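Local coordinates for protein putative hexose oxidase (Nonomuraea sp. ATCC 39727, PDB 5AWV) that is a flavoprotein with covalently attached FAD that binds the glycopeptide antibiotic teicoplanin and probably oxidises a hexose carried by such scaffolds, at residues Gly369-Arg374 and Asp464-Ala469. Numbering follows the deposited sequence.
Sequences GYLRKR and DVSDGA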
loop_
_atom_site.group_PDB
_atom_site.type_symbol
_atom_site.label_atom_id
_atom_site.label_comp_id
_atom_site.label_asym_id
_atom_site.label_seq_id
_atom_site.Cartn_x
_atom_site.Cartn_y
_atom_site.Cartn_z
ATOM N N GLY A 369 -0.475 14.776 5.767
ATOM C CA GLY A 369 0.629 15.736 5.661
ATOM C C GLY A 369 1.896 15.093 6.151
ATOM O O GLY A 369 1.851 14.114 6.931
ATOM N N TYR A 370 3.047 15.589 5.687
ATOM C CA TYR A 370 4.317 15.278 6.247
ATOM C C TYR A 370 4.734 16.387 7.220
ATOM O O TYR A 370 4.541 17.556 6.924
ATOM C CB TYR A 370 5.356 15.247 5.171
ATOM C CG TYR A 370 5.443 13.979 4.398
ATOM C CD1 TYR A 370 6.195 12.908 4.904
ATOM C CD2 TYR A 370 4.901 13.882 3.120
ATOM C CE1 TYR A 370 6.345 11.740 4.172
ATOM C CE2 TYR A 370 5.043 12.696 2.381
ATOM C CZ TYR A 370 5.765 11.627 2.904
ATOM O OH TYR A 370 5.937 10.442 2.243
ATOM N N LEU A 371 5.404 16.019 8.290
ATOM C CA LEU A 371 6.099 16.944 9.185
ATOM C C LEU A 371 7.594 16.816 9.124
ATOM O O LEU A 371 8.110 15.734 9.371
ATOM C CB LEU A 371 5.634 16.709 10.635
ATOM C CG LEU A 371 4.167 17.151 10.893
ATOM C CD1 LEU A 371 3.715 16.667 12.240
ATOM C CD2 LEU A 371 3.972 18.654 10.737
ATOM N N ARG A 372 8.284 17.962 9.001
ATOM C CA ARG A 372 9.741 18.101 9.219
ATOM C C ARG A 372 10.109 18.558 10.608
ATOM O O ARG A 372 11.205 18.325 11.036
ATOM C CB ARG A 372 10.344 19.149 8.256
ATOM C CG ARG A 372 10.045 18.874 6.830
ATOM C CD ARG A 372 10.427 20.088 5.986
ATOM N NE ARG A 372 11.902 20.108 5.903
ATOM C CZ ARG A 372 12.634 21.166 5.576
ATOM N NH1 ARG A 372 12.080 22.364 5.365
ATOM N NH2 ARG A 372 13.949 21.045 5.476
ATOM N N LYS A 373 9.184 19.207 11.293
ATOM C CA LYS A 373 9.327 19.713 12.663
ATOM C C LYS A 373 7.991 19.398 13.315
ATOM O O LYS A 373 7.028 19.058 12.608
ATOM C CB LYS A 373 9.559 21.198 12.654
ATOM C CG LYS A 373 10.895 21.563 12.161
ATOM C CD LYS A 373 10.929 23.067 11.950
ATOM C CE LYS A 373 11.599 23.819 13.059
ATOM N NZ LYS A 373 12.889 24.390 12.551
ATOM N N ARG A 374 7.890 19.555 14.637
ATOM C CA ARG A 374 6.595 19.389 15.257
ATOM C C ARG A 374 5.573 20.366 14.783
ATOM O O ARG A 374 5.850 21.525 14.362
ATOM C CB ARG A 374 6.701 19.450 16.776
ATOM C CG ARG A 374 6.998 20.865 17.314
ATOM C CD ARG A 374 6.587 20.854 18.766
ATOM N NE ARG A 374 6.920 22.013 19.564
ATOM C CZ ARG A 374 6.134 23.053 19.798
ATOM N NH1 ARG A 374 4.951 23.154 19.213
ATOM N NH2 ARG A 374 6.545 23.980 20.681
ATOM N N ASP A 464 8.895 25.388 6.494
ATOM C CA ASP A 464 9.811 24.928 7.537
ATOM C C ASP A 464 9.253 23.773 8.288
ATOM O O ASP A 464 10.034 23.019 8.821
ATOM C CB ASP A 464 10.107 26.061 8.588
ATOM C CG ASP A 464 11.465 25.916 9.260
ATOM O OD1 ASP A 464 12.516 25.666 8.546
ATOM O OD2 ASP A 464 11.525 26.168 10.531
ATOM N N VAL A 465 7.923 23.714 8.444
ATOM C CA VAL A 465 7.315 22.738 9.295
ATOM C C VAL A 465 6.747 21.597 8.509
ATOM O O VAL A 465 6.945 20.431 8.895
ATOM C CB VAL A 465 6.198 23.340 10.212
ATOM C CG1 VAL A 465 5.510 22.238 10.997
ATOM C CG2 VAL A 465 6.832 24.312 11.195
ATOM N N SER A 466 5.996 21.908 7.490
ATOM C CA SER A 466 5.339 20.828 6.673
ATOM C C SER A 466 6.103 20.496 5.377
ATOM O O SER A 466 6.924 21.308 4.895
ATOM C CB SER A 466 3.930 21.238 6.330
ATOM O OG SER A 466 3.104 21.113 7.490
ATOM N N ASP A 467 5.788 19.302 4.804
ATOM C CA ASP A 467 6.398 18.905 3.555
ATOM C C ASP A 467 5.509 18.202 2.547
ATOM O O ASP A 467 5.937 17.285 1.885
ATOM C CB ASP A 467 7.705 18.120 3.824
ATOM C CG ASP A 467 8.753 18.382 2.776
ATOM O OD1 ASP A 467 8.698 19.473 2.126
ATOM O OD2 ASP A 467 9.595 17.500 2.506
ATOM N N GLY A 468 4.305 18.731 2.369
ATOM C CA GLY A 468 3.332 18.188 1.475
ATOM C C GLY A 468 2.688 16.891 1.954
ATOM O O GLY A 468 2.506 16.739 3.142
ATOM N N ALA A 469 2.413 15.968 1.027
ATOM C CA ALA A 469 1.639 14.795 1.260
ATOM C C ALA A 469 2.170 13.589 0.515
ATOM O O ALA A 469 3.023 13.736 -0.315
ATOM C CB ALA A 469 0.162 15.059 0.959
HETATM O O HOH W 1 2.044 18.678 7.780
#
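Tyr370 lays its ring along the backbone of Gly468 and Ala469: CG sits anti to the carbonyl carbon (chi1 -82°), and the ring edge meets the peptide between them in plane, CE2 lying 3.5 Å from Ala469 O. The Tyr370 hydroxyl reaches past this segment to Lys425. Both polar groups of the Tyr370 backbone face 464-469: N donates in the carbonyl plane to Gly468 O (2.8 Å), and O accepts from Asp467 N, which sits above its carbonyl plane. A water donates to the same Tyr370 O and joins it to Ser466 OG. Arg372 N gives Val465 O a straighter bond (2.8 Å, 160°). Together with the Asp467 N to Tyr370 O bond, it flanks Leu371 and Ser466, a non-hydrogen-bonded pair and the single antiparallel bridge here. Arg372, bent at chi3 (74°), crosses Asp467 obliquely, CG against CB at 3.9 Å; their charged ends part, to Asp421 and Lys496. Lys373 folds at its last two torsions so that CD comes close to Asp464 O and NZ meets Asp464 OD2 at 3.0 Å from above the carboxylate plane, a salt bridge at the exposed end. Leu371 CD2 and Val465 CG1 lie side by side, 3.9 Å apart. The 464-469 loop thus runs along the outermost strand 363-371 of the seven-stranded antiparallel sheet, on the side away from strand 424-432, with Val465 touching helix 377-387 and Tyr370 packing on the FAD-binding Tyr470.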